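Local atomic coordinates of MlnE (Bacillus amyloliquefaciens subsp. plantarum, PDB entry 5D2E), a protein that forms the N-terminal, NADP-binding B-type ketoreductase piece of a large polyketide synthase of the macrolactin assembly line, probably reducing beta-keto groups of carrier-bound intermediates. Residues Y177-G182 and A209-S214; F216-T221 and Y245-Y250. All coordinates share one frame; numbering follows the deposited sequence.

Interaction 1 (Y177-G182 and A209-S214)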
# COMPACT_ATOMS: atom_id res chain seq x y z
N TYR A 177 -7.97 -8.28 -10.62
CA TYR A 177 -8.38 -8.97 -9.43
C TYR A 177 -9.89 -8.79 -9.22
O TYR A 177 -10.46 -7.80 -9.65
CB TYR A 177 -7.67 -8.50 -8.18
CG TYR A 177 -7.90 -7.11 -7.72
CD1 TYR A 177 -7.19 -6.04 -8.28
CD2 TYR A 177 -8.84 -6.82 -6.70
CE1 TYR A 177 -7.37 -4.75 -7.83
CE2 TYR A 177 -9.01 -5.52 -6.24
CZ TYR A 177 -8.28 -4.50 -6.83
OH TYR A 177 -8.46 -3.21 -6.42
N GLU A 178 -10.46 -9.74 -8.50
CA GLU A 178 -11.87 -9.75 -8.21
C GLU A 178 -12.13 -9.19 -6.83
O GLU A 178 -11.35 -9.38 -5.89
CB GLU A 178 -12.45 -11.13 -8.23
CG GLU A 178 -12.42 -11.80 -9.59
CD GLU A 178 -13.02 -13.20 -9.52
OE1 GLU A 178 -13.29 -13.73 -8.41
OE2 GLU A 178 -13.27 -13.72 -10.57
N ASN A 179 -13.27 -8.53 -6.73
CA ASN A 179 -13.79 -8.05 -5.46
C ASN A 179 -15.33 -8.10 -5.57
O ASN A 179 -15.85 -8.47 -6.63
CB ASN A 179 -13.26 -6.64 -5.12
CG ASN A 179 -13.49 -6.25 -3.61
OD1 ASN A 179 -13.70 -7.10 -2.74
ND2 ASN A 179 -13.39 -4.99 -3.33
N ALA A 180 -16.00 -7.78 -4.47
CA ALA A 180 -17.48 -7.72 -4.46
C ALA A 180 -17.95 -6.63 -3.51
O ALA A 180 -17.26 -6.28 -2.51
CB ALA A 180 -18.04 -9.06 -4.02
N GLU A 181 -19.15 -6.15 -3.80
CA GLU A 181 -19.85 -5.21 -2.93
C GLU A 181 -19.85 -5.75 -1.52
O GLU A 181 -20.08 -6.89 -1.33
CB GLU A 181 -21.27 -4.99 -3.46
CG GLU A 181 -22.08 -4.03 -2.63
CD GLU A 181 -23.43 -3.77 -3.29
OE1 GLU A 181 -23.76 -4.41 -4.31
OE2 GLU A 181 -24.14 -2.86 -2.80
N GLY A 182 -19.46 -4.92 -0.54
CA GLY A 182 -19.43 -5.32 0.86
C GLY A 182 -18.12 -5.97 1.28
O GLY A 182 -17.93 -6.23 2.44
N ALA A 209 -3.94 -1.65 -13.73
CA ALA A 209 -4.57 -2.50 -12.71
C ALA A 209 -6.07 -2.29 -12.74
O ALA A 209 -6.53 -1.17 -12.96
CB ALA A 209 -4.03 -2.22 -11.33
N ALA A 210 -6.85 -3.36 -12.63
CA ALA A 210 -8.30 -3.23 -12.75
C ALA A 210 -8.97 -4.18 -11.72
O ALA A 210 -8.65 -5.36 -11.65
CB ALA A 210 -8.77 -3.51 -14.14
N GLU A 211 -9.85 -3.61 -10.90
CA GLU A 211 -10.64 -4.32 -9.96
C GLU A 211 -11.94 -4.69 -10.67
O GLU A 211 -12.58 -3.87 -11.41
CB GLU A 211 -10.95 -3.43 -8.74
CG GLU A 211 -11.88 -4.08 -7.74
CD GLU A 211 -12.11 -3.26 -6.48
OE1 GLU A 211 -11.18 -2.61 -6.09
OE2 GLU A 211 -13.16 -3.32 -5.84
N LEU A 212 -12.27 -5.95 -10.55
CA LEU A 212 -13.51 -6.48 -11.14
C LEU A 212 -14.49 -6.69 -9.99
O LEU A 212 -14.48 -7.76 -9.34
CB LEU A 212 -13.24 -7.77 -11.93
CG LEU A 212 -12.12 -7.69 -12.98
CD1 LEU A 212 -11.73 -9.07 -13.46
CD2 LEU A 212 -12.53 -6.82 -14.14
N LYS A 213 -15.32 -5.69 -9.73
CA LYS A 213 -16.22 -5.76 -8.57
C LYS A 213 -17.63 -6.20 -8.96
O LYS A 213 -18.35 -5.46 -9.63
CB LYS A 213 -16.29 -4.43 -7.83
CG LYS A 213 -17.10 -4.55 -6.55
CD LYS A 213 -16.92 -3.47 -5.52
CE LYS A 213 -17.20 -2.11 -6.02
NZ LYS A 213 -16.80 -1.17 -4.88
N SER A 214 -17.99 -7.39 -8.55
CA SER A 214 -19.37 -7.85 -8.61
C SER A 214 -20.23 -7.09 -7.61
O SER A 214 -19.87 -6.96 -6.47
CB SER A 214 -19.41 -9.31 -8.22
OG SER A 214 -18.83 -9.98 -9.31
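Y177 lays its ring over the start of the E211 side chain, and these two, together with N179, have the most surface buried by the contact between two neighbouring parallel strands. A chi1 of 65° sets CG of Y177 between its own backbone N and carbonyl carbon. The ring lies over E211 CA, which sits under one face, offset toward the rim and 4.0 Å from the ring centroid, a CH-pi contact; CZ and OH are near E211 CB. E211 CG follows along the same ring, 3.5 Å from Y177 CE2. The E211 chain is extended, and its carboxylate reaches two donors of the opposite strand. Y177 OH gives a weak hydrogen bond of 2.8 Å to E211 OE1; the same hydroxyl has a second, also weak, partner in N189 ND2 of helix 186-201. N179 ND2 binds the other oxygen, E211 OE2, at 3.0 Å and 165°. That oxygen lies close to the plane of the N179 amide, while the amide nitrogen stands well above the carboxylate plane. ND2 also donates to the carbonyl of E183, which ties the turn after the strand to the same group. One firm and one weak bond, one on each oxygen, should restrict the carboxylate's rotation.

Beneath these side chains the backbones zip together. Y177 N and O take A210 O and L212 N, N179 N and O take L212 O and S214 N, and E181 N closes the ladder on S214 O at 2.9 Å. E178, A180, L212 and S214 turn to the other face, where L212 packs on F131 and L176. The short strand segments are inclined by 31°, a marked twist. Helix 186-201 connects the two strands, so this is the parallel pairing of a beta-alpha-beta unit, as expected in a Rossmann-like domain.

Interaction 2 (F216-T221 and Y245-Y250)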
# COMPACT_ATOMS: atom_id res chain seq x y z
N PHE A 216 -24.26 -6.84 -5.75
CA PHE A 216 -25.39 -7.74 -5.44
C PHE A 216 -26.37 -7.66 -6.62
O PHE A 216 -26.63 -6.59 -7.18
CB PHE A 216 -26.10 -7.37 -4.15
CG PHE A 216 -25.24 -7.43 -2.93
CD1 PHE A 216 -24.45 -8.56 -2.64
CD2 PHE A 216 -25.21 -6.35 -2.04
CE1 PHE A 216 -23.63 -8.57 -1.51
CE2 PHE A 216 -24.43 -6.40 -0.89
CZ PHE A 216 -23.64 -7.50 -0.63
N ASP A 217 -26.85 -8.78 -7.10
CA ASP A 217 -27.67 -8.70 -8.34
C ASP A 217 -26.99 -8.13 -9.59
O ASP A 217 -27.67 -7.72 -10.53
CB ASP A 217 -28.94 -7.86 -8.07
CG ASP A 217 -29.77 -8.44 -6.93
OD1 ASP A 217 -29.96 -9.69 -6.91
OD2 ASP A 217 -30.20 -7.66 -6.06
N GLU A 218 -25.67 -8.08 -9.65
CA GLU A 218 -25.05 -7.62 -10.90
C GLU A 218 -23.65 -8.26 -10.89
O GLU A 218 -22.64 -7.55 -10.67
CB GLU A 218 -25.08 -6.10 -10.91
CG GLU A 218 -24.67 -5.43 -12.19
CD GLU A 218 -25.47 -4.18 -12.48
OE1 GLU A 218 -25.29 -3.08 -11.86
OE2 GLU A 218 -26.29 -4.28 -13.40
N PRO A 219 -23.59 -9.60 -11.06
CA PRO A 219 -22.31 -10.33 -11.05
C PRO A 219 -21.47 -10.01 -12.26
O PRO A 219 -21.99 -9.59 -13.27
CB PRO A 219 -22.71 -11.79 -11.07
CG PRO A 219 -24.07 -11.79 -11.71
CD PRO A 219 -24.73 -10.53 -11.26
N PHE A 220 -20.14 -10.05 -12.07
CA PHE A 220 -19.21 -10.02 -13.18
C PHE A 220 -19.18 -11.38 -13.84
O PHE A 220 -18.64 -12.30 -13.32
CB PHE A 220 -17.79 -9.73 -12.74
CG PHE A 220 -17.33 -8.42 -13.19
CD1 PHE A 220 -16.79 -8.28 -14.45
CD2 PHE A 220 -17.40 -7.34 -12.38
CE1 PHE A 220 -16.40 -7.02 -14.94
CE2 PHE A 220 -17.01 -6.09 -12.86
CZ PHE A 220 -16.53 -5.92 -14.12
N THR A 221 -19.71 -11.47 -15.02
CA THR A 221 -19.66 -12.69 -15.80
C THR A 221 -18.34 -12.73 -16.53
O THR A 221 -17.66 -11.72 -16.65
CB THR A 221 -20.80 -12.68 -16.84
OG1 THR A 221 -20.62 -11.58 -17.75
CG2 THR A 221 -22.16 -12.50 -16.10
N TYR A 245 -13.86 -1.40 -11.81
CA TYR A 245 -14.98 -1.69 -12.70
C TYR A 245 -16.07 -2.40 -11.98
O TYR A 245 -15.83 -3.35 -11.24
CB TYR A 245 -14.51 -2.61 -13.84
CG TYR A 245 -13.60 -1.93 -14.82
CD1 TYR A 245 -14.09 -1.20 -15.89
CD2 TYR A 245 -12.22 -2.01 -14.67
CE1 TYR A 245 -13.22 -0.54 -16.77
CE2 TYR A 245 -11.35 -1.37 -15.55
CZ TYR A 245 -11.86 -0.65 -16.59
OH TYR A 245 -10.99 -0.07 -17.42
N GLU A 246 -17.28 -1.89 -12.12
CA GLU A 246 -18.47 -2.68 -11.83
C GLU A 246 -18.98 -3.08 -13.20
O GLU A 246 -18.56 -2.50 -14.20
CB GLU A 246 -19.51 -1.82 -11.08
CG GLU A 246 -19.08 -1.46 -9.68
CD GLU A 246 -19.95 -0.45 -8.97
OE1 GLU A 246 -21.02 -0.17 -9.50
OE2 GLU A 246 -19.54 -0.01 -7.89
N PRO A 247 -19.98 -3.96 -13.26
CA PRO A 247 -20.47 -4.32 -14.60
C PRO A 247 -21.06 -3.18 -15.43
O PRO A 247 -20.83 -3.15 -16.64
CB PRO A 247 -21.49 -5.40 -14.29
CG PRO A 247 -20.98 -6.00 -13.00
CD PRO A 247 -20.58 -4.79 -12.21
N ARG A 248 -21.67 -2.18 -14.81
CA ARG A 248 -22.27 -1.04 -15.57
C ARG A 248 -21.60 0.35 -15.44
O ARG A 248 -21.95 1.29 -16.13
CB ARG A 248 -23.76 -0.95 -15.18
CG ARG A 248 -24.54 -2.17 -15.64
CD ARG A 248 -26.05 -1.94 -15.56
NE ARG A 248 -26.62 -2.97 -16.42
CZ ARG A 248 -27.10 -2.81 -17.66
NH1 ARG A 248 -27.22 -1.61 -18.23
NH2 ARG A 248 -27.53 -3.87 -18.30
N HIS A 249 -20.64 0.46 -14.54
CA HIS A 249 -20.00 1.72 -14.18
C HIS A 249 -18.54 1.45 -13.82
O HIS A 249 -18.21 0.37 -13.39
CB HIS A 249 -20.65 2.33 -12.97
CG HIS A 249 -22.08 2.73 -13.18
ND1 HIS A 249 -23.14 1.88 -12.90
CD2 HIS A 249 -22.62 3.85 -13.72
CE1 HIS A 249 -24.27 2.50 -13.21
NE2 HIS A 249 -23.97 3.69 -13.70
N TYR A 250 -17.68 2.44 -13.99
CA TYR A 250 -16.33 2.34 -13.52
C TYR A 250 -15.89 3.66 -12.90
O TYR A 250 -16.47 4.73 -13.16
CB TYR A 250 -15.38 1.87 -14.61
CG TYR A 250 -15.17 2.83 -15.78
CD1 TYR A 250 -16.00 2.79 -16.89
CD2 TYR A 250 -14.16 3.79 -15.74
CE1 TYR A 250 -15.80 3.67 -17.95
CE2 TYR A 250 -13.96 4.68 -16.78
CZ TYR A 250 -14.80 4.59 -17.88
OH TYR A 250 -14.60 5.45 -18.92
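P247 fits its ring between F220 and E218, and this is the more buried part of the contact. P247 CG lies 3.3 Å from the carbonyl oxygen E218 O and also makes an off-centre CH-pi contact with the F220 ring, 4.3 Å from its centroid. The rim of that ring pushes on toward the strand end: F220 CE2 comes within 3.4 Å of Y245 O, which lies at the ring edge near its plane, while F220 CZ rests 3.9 Å from Y245 CB. F220 also touches I225 and V228 of helix 222-233 and L212 of strand 205-214.

The other end is looser and faces solvent. CG of E218, anti to its backbone N (chi1 -171°), lies 3.8 Å from P247 CB; the chain then bends at chi2, and the side chain crosses R248 at about a right angle. E218 OE2 forms a salt bridge of 3.3 Å with R248 NE, approaching the guanidinium at its edge; R248 itself is exposed. The segments share this ion pair and van der Waals packing rather than a backbone ladder. The arrangement is that of a strand-to-helix loop, ending at T221 as N-cap of helix 222-233, packed against the tight turn between antiparallel strands 242-245 and 249-257.

Interaction 1 closes before interaction 2 opens along the chain, and their centres are only 9 Å apart, on the same side of the chain's centre. Strand 205-214 is the common element: it pairs with 171-180 on one side and with 242-245 on the other, and its far end leads into the loop of interaction 2. Probable hydrogen bonds from Y245 N to E211 O and from K213 N to Y245 O, both 2.8 Å, continue the sheet from one contact to the next. S214 OG also binds F220 N. Together they join consecutive strands, 171-180, 205-214, 242-245 and 249-257, in the Rossmann-like part of the ketoreductase that precedes the NADP-binding half, away from the NADP site.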